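TetR family transcriptional regulator (Rhodococcus erythropolis, PDB 4ZA6) probably represses transcription of the quorum-sensing signal degradation gene qsdA as a helical, DNA-binding regulator of the TetR family. Local coordinates at residues T3-E6 / R7-I11; Y63-A66 / M67-S71; R96-T99 / K100-M104. All coordinates share one frame; numbering follows the deposited sequence.

Interaction 1: residues T3-E6 / R7-I11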
loop_
_atom_site.group_PDB
_atom_site.type_symbol
_atom_site.label_atom_id
_atom_site.label_comp_id
_atom_site.label_asym_id
_atom_site.label_seq_id
_atom_site.Cartn_x
_atom_site.Cartn_y
_atom_site.Cartn_z
ATOM N N THR A 3 15.431 -19.567 4.696
ATOM C CA THR A 3 16.451 -18.841 3.948
ATOM C C THR A 3 15.672 -17.743 3.188
ATOM O O THR A 3 14.448 -17.843 3.041
ATOM C CB THR A 3 17.195 -19.759 2.945
ATOM O OG1 THR A 3 16.258 -20.415 2.080
ATOM C CG2 THR A 3 18.101 -20.767 3.622
ATOM N N ASP A 4 16.361 -16.720 2.675
ATOM C CA ASP A 4 15.675 -15.690 1.889
ATOM C C ASP A 4 14.989 -16.334 0.689
ATOM O O ASP A 4 13.918 -15.894 0.300
ATOM C CB ASP A 4 16.664 -14.646 1.375
ATOM C CG ASP A 4 17.327 -13.831 2.455
ATOM O OD1 ASP A 4 16.623 -13.426 3.412
ATOM O OD2 ASP A 4 18.524 -13.533 2.312
ATOM N N LEU A 5 15.642 -17.352 0.099
ATOM C CA LEU A 5 15.149 -18.081 -1.060
ATOM C C LEU A 5 13.869 -18.883 -0.774
ATOM O O LEU A 5 12.918 -18.816 -1.556
ATOM C CB LEU A 5 16.275 -18.963 -1.617
ATOM C CG LEU A 5 15.964 -19.837 -2.828
ATOM C CD1 LEU A 5 15.277 -19.035 -3.964
ATOM C CD2 LEU A 5 17.207 -20.518 -3.298
ATOM N N GLU A 6 13.850 -19.662 0.318
ATOM C CA GLU A 6 12.642 -20.416 0.709
ATOM C C GLU A 6 11.416 -19.483 0.840
ATOM O O GLU A 6 10.382 -19.738 0.217
ATOM C CB GLU A 6 12.882 -21.176 2.005
ATOM C CG GLU A 6 13.629 -22.473 1.735
ATOM C CD GLU A 6 14.240 -23.122 2.959
ATOM O OE1 GLU A 6 14.636 -24.307 2.857
ATOM O OE2 GLU A 6 14.328 -22.450 4.013
ATOM N N ARG A 7 11.569 -18.373 1.588
ATOM C CA ARG A 7 10.548 -17.343 1.805
ATOM C C ARG A 7 10.135 -16.716 0.457
ATOM O O ARG A 7 8.946 -16.545 0.210
ATOM C CB ARG A 7 11.119 -16.278 2.771
ATOM C CG ARG A 7 10.133 -15.193 3.240
ATOM C CD ARG A 7 10.825 -14.144 4.093
ATOM N NE ARG A 7 9.985 -12.951 4.273
ATOM C CZ ARG A 7 10.139 -11.810 3.602
ATOM N NH1 ARG A 7 11.096 -11.690 2.688
ATOM N NH2 ARG A 7 9.330 -10.786 3.832
ATOM N N ARG A 8 11.108 -16.415 -0.434
ATOM C CA ARG A 8 10.829 -15.858 -1.768
ATOM C C ARG A 8 9.919 -16.777 -2.599
ATOM O O ARG A 8 8.975 -16.291 -3.207
ATOM C CB ARG A 8 12.146 -15.523 -2.508
ATOM C CG ARG A 8 12.036 -14.911 -3.918
ATOM C CD ARG A 8 11.234 -13.617 -4.083
ATOM N NE ARG A 8 11.229 -12.732 -2.908
ATOM C CZ ARG A 8 10.198 -11.961 -2.577
ATOM N NH1 ARG A 8 9.090 -11.967 -3.311
ATOM N NH2 ARG A 8 10.259 -11.191 -1.500
ATOM N N ARG A 9 10.197 -18.105 -2.618
ATOM C CA ARG A 9 9.366 -19.070 -3.338
ATOM C C ARG A 9 7.952 -19.009 -2.770
ATOM O O ARG A 9 6.996 -18.933 -3.537
ATOM C CB ARG A 9 9.927 -20.490 -3.212
ATOM C CG ARG A 9 11.147 -20.745 -4.077
ATOM C CD ARG A 9 11.437 -22.222 -4.129
ATOM N NE ARG A 9 12.836 -22.499 -4.463
ATOM C CZ ARG A 9 13.768 -22.841 -3.576
ATOM N NH1 ARG A 9 13.458 -22.965 -2.291
ATOM N NH2 ARG A 9 15.010 -23.069 -3.970
ATOM N N ALA A 10 7.834 -18.960 -1.429
ATOM C CA ALA A 10 6.546 -18.883 -0.732
ATOM C C ALA A 10 5.762 -17.622 -1.068
ATOM O O ALA A 10 4.583 -17.726 -1.396
ATOM C CB ALA A 10 6.733 -19.033 0.773
ATOM N N ILE A 11 6.411 -16.435 -1.020
ATOM C CA ILE A 11 5.741 -15.160 -1.338
ATOM C C ILE A 11 5.367 -15.100 -2.815
ATOM O O ILE A 11 4.249 -14.699 -3.144
ATOM C CB ILE A 11 6.564 -13.926 -0.896
ATOM C CG1 ILE A 11 6.943 -14.005 0.600
ATOM C CG2 ILE A 11 5.838 -12.600 -1.252
ATOM C CD1 ILE A 11 8.082 -13.058 0.984
#
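Leu-5 lies over one face of the Arg-9 guanidinium, its CG 3.5 Å above the plane and offset toward the rim; the nearest methyl, Leu-5 CD2, meets Arg-9 NH2 at 3.4 Å. Leucine suits the place because its branched end offers hydrocarbon to a flat cation one turn on. CG of Leu-5 stands opposite its main-chain N (chi1 179°), and this carries the methyls up to the arginine. Arg-7 repeats the theme: Ile-11 CD1 rests over the centre of its guanidinium. The third flat group, the Glu-6 carboxylate, turns back to the helix start. Glu-6 OE2 accepts from Thr-3 N at 3.2 Å, on the anti side and 33° out of the carboxylate plane, while Thr-3 OG1 accepts from Glu-6 N at 3.1 Å. This is a capping box: Thr-3, the N-cap residue, and Glu-6 bind each other's backbone N-H groups where the helix has no earlier turn to do so. Regular i to i+4 bonds follow, among them Arg-8 N to Asp-4 O. Arg-8 leads its charge away to Glu-57 and Asp-12. In the fold this is the start of helix 4-19, the first helix of the probable DNA-binding domain: Arg-7 and Ile-11 touch helix 47-69, Glu-6 meets Trp-43 of helix 37-44, and Ala-10 packs on Leu-33 of helix 26-33.

Interaction 2: residues Y63-A66 / M67-S71; sequences YRKA and MSQAS
Met-67 and Arg-64 run side by side in the same direction, and the methionine methyl CE approaches the edge of the guanidinium, near its plane, 3.9 Å from Arg-64 NH1. Methionine suits the site because its thin, unbranched chain can follow a neighbouring arginine: Met-67 CG passes 3.3 Å from Tyr-63 O, and a turn about the CG-SD bond (chi3 73°) brings the methyl round to the cation. On another side of the helix Gln-69 crosses Lys-65, its amide NE2 lying 3.6 Å from Lys-65 CE; the amide of Gln-69 rests against aliphatic carbon of Lys-65. Ser-68 folds its hydroxyl back on the main chain and donates to Lys-65 O at 2.9 Å between OG and O. Lys-65 O also accepts from Gln-69 N at 3.1 Å and is thus gripped by two donors. Beneath these lies the helix ladder, which closes with Ala-70 N to Ala-66 O at 2.8 Å; Ala-70 then leaves helical geometry and the chain runs out through Ser-71. In the next shell Arg-64 is positioned by carboxylates, with NH1 bridged to Glu-126 and NH2 to Glu-60. Cutting Met-67 back to an alanine removes SD and CE and would probably open a gap beside Arg-64 and Ile-127, depriving the guanidinium edge of its methyl neighbour. The contact forms the C-terminal end of helix 47-69, in contact with two others: Tyr-63 and Met-67 face helix 115-133, whereas Ala-66 and Ala-70, small enough for close approach, meet Val-85 and Val-81 of helix 74-90. Two polar links tie this end to helix 74-90, Met-67 O with Tyr-77 OH and Ser-71 N with Asp-80.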
loop_
_atom_site.group_PDB
_atom_site.type_symbol
_atom_site.label_atom_id
_atom_site.label_comp_id
_atom_site.label_asym_id
_atom_site.label_seq_id
_atom_site.Cartn_x
_atom_site.Cartn_y
_atom_site.Cartn_z
ATOM N N TYR A 63 3.867 2.190 -5.866
ATOM C CA TYR A 63 4.543 3.439 -5.482
ATOM C C TYR A 63 5.709 3.761 -6.427
ATOM O O TYR A 63 5.845 4.902 -6.862
ATOM C CB TYR A 63 5.084 3.317 -4.050
ATOM C CG TYR A 63 4.209 3.942 -2.986
ATOM C CD1 TYR A 63 4.356 5.283 -2.631
ATOM C CD2 TYR A 63 3.300 3.178 -2.268
ATOM C CE1 TYR A 63 3.564 5.864 -1.637
ATOM C CE2 TYR A 63 2.485 3.752 -1.291
ATOM C CZ TYR A 63 2.654 5.085 -0.946
ATOM O OH TYR A 63 1.860 5.659 0.023
ATOM N N ARG A 64 6.563 2.758 -6.715
ATOM C CA ARG A 64 7.749 2.898 -7.565
ATOM C C ARG A 64 7.376 3.299 -8.971
ATOM O O ARG A 64 8.078 4.097 -9.582
ATOM C CB ARG A 64 8.564 1.587 -7.591
ATOM C CG ARG A 64 9.063 1.127 -6.210
ATOM C CD ARG A 64 10.277 1.885 -5.721
ATOM N NE ARG A 64 10.724 1.411 -4.410
ATOM C CZ ARG A 64 11.236 2.204 -3.482
ATOM N NH1 ARG A 64 11.357 3.504 -3.706
ATOM N NH2 ARG A 64 11.613 1.709 -2.312
ATOM N N LYS A 65 6.291 2.727 -9.498
ATOM C CA LYS A 65 5.802 3.043 -10.839
ATOM C C LYS A 65 5.298 4.483 -10.829
ATOM O O LYS A 65 5.724 5.280 -11.655
ATOM C CB LYS A 65 4.690 2.056 -11.257
ATOM C CG LYS A 65 4.241 2.222 -12.711
ATOM C CD LYS A 65 3.092 1.301 -13.063
ATOM C CE LYS A 65 2.597 1.525 -14.474
ATOM N NZ LYS A 65 1.471 0.617 -14.823
ATOM N N ALA A 66 4.485 4.849 -9.838
ATOM C CA ALA A 66 3.969 6.212 -9.742
ATOM C C ALA A 66 5.079 7.251 -9.596
ATOM O O ALA A 66 4.962 8.311 -10.187
ATOM C CB ALA A 66 2.973 6.332 -8.600
ATOM N N MET A 67 6.153 6.942 -8.841
ATOM C CA MET A 67 7.303 7.839 -8.641
ATOM C C MET A 67 8.059 8.110 -9.925
ATOM O O MET A 67 8.577 9.211 -10.095
ATOM C CB MET A 67 8.277 7.268 -7.602
ATOM C CG MET A 67 7.817 7.410 -6.165
ATOM S SD MET A 67 8.682 6.246 -5.054
ATOM C CE MET A 67 10.306 7.005 -4.988
ATOM N N SER A 68 8.178 7.104 -10.805
ATOM C CA SER A 68 8.893 7.266 -12.076
ATOM C C SER A 68 8.021 7.997 -13.115
ATOM O O SER A 68 8.560 8.668 -13.991
ATOM C CB SER A 68 9.369 5.910 -12.606
ATOM O OG SER A 68 8.290 5.063 -12.969
ATOM N N GLN A 69 6.676 7.888 -12.997
ATOM C CA GLN A 69 5.730 8.501 -13.945
ATOM C C GLN A 69 5.194 9.876 -13.529
ATOM O O GLN A 69 4.735 10.634 -14.387
ATOM C CB GLN A 69 4.591 7.521 -14.288
ATOM C CG GLN A 69 5.090 6.344 -15.150
ATOM C CD GLN A 69 4.083 5.269 -15.474
ATOM O OE1 GLN A 69 4.255 4.497 -16.425
ATOM N NE2 GLN A 69 3.048 5.140 -14.664
ATOM N N ALA A 70 5.288 10.221 -12.240
ATOM C CA ALA A 70 4.807 11.523 -11.747
ATOM C C ALA A 70 5.583 12.720 -12.289
ATOM O O ALA A 70 6.789 12.625 -12.511
ATOM C CB ALA A 70 4.789 11.553 -10.230
ATOM N N SER A 71 4.874 13.847 -12.468
ATOM C CA SER A 71 5.376 15.102 -13.006
ATOM C C SER A 71 5.713 16.099 -11.910
ATOM O O SER A 71 5.123 16.067 -10.829
ATOM C CB SER A 71 4.318 15.748 -13.907
ATOM O OG SER A 71 3.674 14.871 -14.816
#

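Interaction 3: residues R96-T99 / K100-M104; sequences RALT and KREPM
Arg-101 reaches back across Leu-98 and Ala-97 at the end of helix 93-101, and its side chain can be followed outward. Arg-101 CB lies 3.7 Å from Ala-97 O. With CG turned from the main-chain N (chi1 -170°), a bend about the CG-CD bond (chi3 50°) swings Arg-101 NE toward Glu-102, where it forms a salt bridge with OE2 at 3.6 Å, the oxygen lying at the edge and in the guanidinium plane. Arg-101 NH1 is 3.8 Å from Ala-97 O, which sits over one face, and Arg-101 NH2 touches Leu-98 CD1 at 3.6 Å. The arginine thus passes a carbonyl oxygen over its face and a methyl at NH2 without bonding to either; its polar partner is Glu-102. Glu-102 divides its carboxylate: OE1 pairs with Arg-47 of helix 47-69. Glu-102 N donates to Leu-98 O at 2.9 Å, whereas the next residue, Pro-103, has no N-H to offer Thr-99 O. The proline therefore suits a break, and Glu-102 becomes the N-cap position of helix 103-111. The chemistry is mixed: Leu-98 is buried against Leu-51, Leu-55 and Phe-106, while Glu-102, between two arginines, probably has its negative charge stabilised at the helix junction.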
loop_
_atom_site.group_PDB
_atom_site.type_symbol
_atom_site.label_atom_id
_atom_site.label_comp_id
_atom_site.label_asym_id
_atom_site.label_seq_id
_atom_site.Cartn_x
_atom_site.Cartn_y
_atom_site.Cartn_z
ATOM N N ARG A 96 -9.997 -5.831 -5.778
ATOM C CA ARG A 96 -11.462 -5.855 -5.808
ATOM C C ARG A 96 -12.027 -7.230 -5.464
ATOM O O ARG A 96 -12.960 -7.312 -4.670
ATOM C CB ARG A 96 -11.986 -5.360 -7.173
ATOM C CG ARG A 96 -13.356 -4.695 -7.109
ATOM C CD ARG A 96 -13.582 -3.746 -8.272
ATOM N NE ARG A 96 -12.970 -2.432 -8.049
ATOM C CZ ARG A 96 -13.585 -1.395 -7.482
ATOM N NH1 ARG A 96 -14.841 -1.506 -7.066
ATOM N NH2 ARG A 96 -12.946 -0.241 -7.325
ATOM N N ALA A 97 -11.446 -8.305 -6.039
ATOM C CA ALA A 97 -11.844 -9.690 -5.784
ATOM C C ALA A 97 -11.559 -10.066 -4.334
ATOM O O ALA A 97 -12.381 -10.724 -3.706
ATOM C CB ALA A 97 -11.098 -10.640 -6.729
ATOM N N LEU A 98 -10.395 -9.631 -3.804
ATOM C CA LEU A 98 -9.967 -9.894 -2.432
ATOM C C LEU A 98 -10.867 -9.169 -1.440
ATOM O O LEU A 98 -11.362 -9.806 -0.520
ATOM C CB LEU A 98 -8.488 -9.493 -2.242
ATOM C CG LEU A 98 -7.896 -9.717 -0.844
ATOM C CD1 LEU A 98 -7.380 -11.148 -0.676
ATOM C CD2 LEU A 98 -6.803 -8.702 -0.542
ATOM N N THR A 99 -11.129 -7.868 -1.665
ATOM C CA THR A 99 -11.970 -7.044 -0.784
ATOM C C THR A 99 -13.413 -7.491 -0.719
ATOM O O THR A 99 -14.051 -7.319 0.314
ATOM C CB THR A 99 -11.781 -5.537 -1.010
ATOM O OG1 THR A 99 -12.206 -5.174 -2.327
ATOM C CG2 THR A 99 -10.355 -5.091 -0.765
ATOM N N LYS A 100 -13.923 -8.078 -1.813
ATOM C CA LYS A 100 -15.295 -8.593 -1.890
ATOM C C LYS A 100 -15.439 -9.849 -1.054
ATOM O O LYS A 100 -16.439 -10.009 -0.365
ATOM C CB LYS A 100 -15.706 -8.856 -3.344
ATOM C CG LYS A 100 -16.255 -7.625 -4.039
ATOM C CD LYS A 100 -16.454 -7.870 -5.536
ATOM C CE LYS A 100 -16.905 -6.626 -6.271
ATOM N NZ LYS A 100 -17.146 -6.890 -7.714
ATOM N N ARG A 101 -14.419 -10.710 -1.079
ATOM C CA ARG A 101 -14.434 -11.970 -0.348
ATOM C C ARG A 101 -14.058 -11.848 1.134
ATOM O O ARG A 101 -14.668 -12.517 1.953
ATOM C CB ARG A 101 -13.526 -12.980 -1.073
ATOM C CG ARG A 101 -13.597 -14.422 -0.579
ATOM C CD ARG A 101 -12.568 -15.311 -1.268
ATOM N NE ARG A 101 -11.227 -14.722 -1.233
ATOM C CZ ARG A 101 -10.596 -14.226 -2.292
ATOM N NH1 ARG A 101 -11.154 -14.277 -3.491
ATOM N NH2 ARG A 101 -9.396 -13.696 -2.162
ATOM N N GLU A 102 -13.036 -11.018 1.471
ATOM C CA GLU A 102 -12.499 -10.902 2.826
ATOM C C GLU A 102 -12.378 -9.445 3.260
ATOM O O GLU A 102 -11.262 -9.000 3.515
ATOM C CB GLU A 102 -11.109 -11.573 2.869
ATOM C CG GLU A 102 -11.107 -13.012 2.387
ATOM C CD GLU A 102 -9.773 -13.692 2.552
ATOM O OE1 GLU A 102 -9.398 -13.979 3.712
ATOM O OE2 GLU A 102 -9.099 -13.929 1.525
ATOM N N PRO A 103 -13.479 -8.678 3.392
ATOM C CA PRO A 103 -13.329 -7.262 3.750
ATOM C C PRO A 103 -12.686 -6.992 5.108
ATOM O O PRO A 103 -11.827 -6.117 5.185
ATOM C CB PRO A 103 -14.749 -6.715 3.611
ATOM C CG PRO A 103 -15.626 -7.916 3.849
ATOM C CD PRO A 103 -14.903 -9.013 3.158
ATOM N N MET A 104 -13.052 -7.752 6.145
ATOM C CA MET A 104 -12.527 -7.586 7.505
ATOM C C MET A 104 -11.032 -7.883 7.599
ATOM O O MET A 104 -10.317 -7.179 8.315
ATOM C CB MET A 104 -13.317 -8.438 8.515
ATOM C CG MET A 104 -14.761 -7.978 8.697
ATOM S SD MET A 104 -15.625 -8.864 10.029
ATOM C CE MET A 104 -14.844 -8.109 11.485
#

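Overall arrangement
All three contacts are local, and each marks a helix boundary: interaction 1 a start, interaction 2 an end, interaction 3 a break between two helices. Interactions 1 and 3 are surface contacts; interaction 2 is partly buried, with Ala-66 and Tyr-63 buried. Helix 47-69 is common to them: it carries interaction 2, and residues of interactions 1 and 3 pack against it. Their centres lie 26 to 28 Å apart, and interactions 2 and 3 fall on opposite sides of the chain's centre. Side chains satisfy the N-H groups of the helix start, a serine hydroxyl serves a carbonyl at the helix end, and the break combines a salt bridge with a proline lacking an N-H.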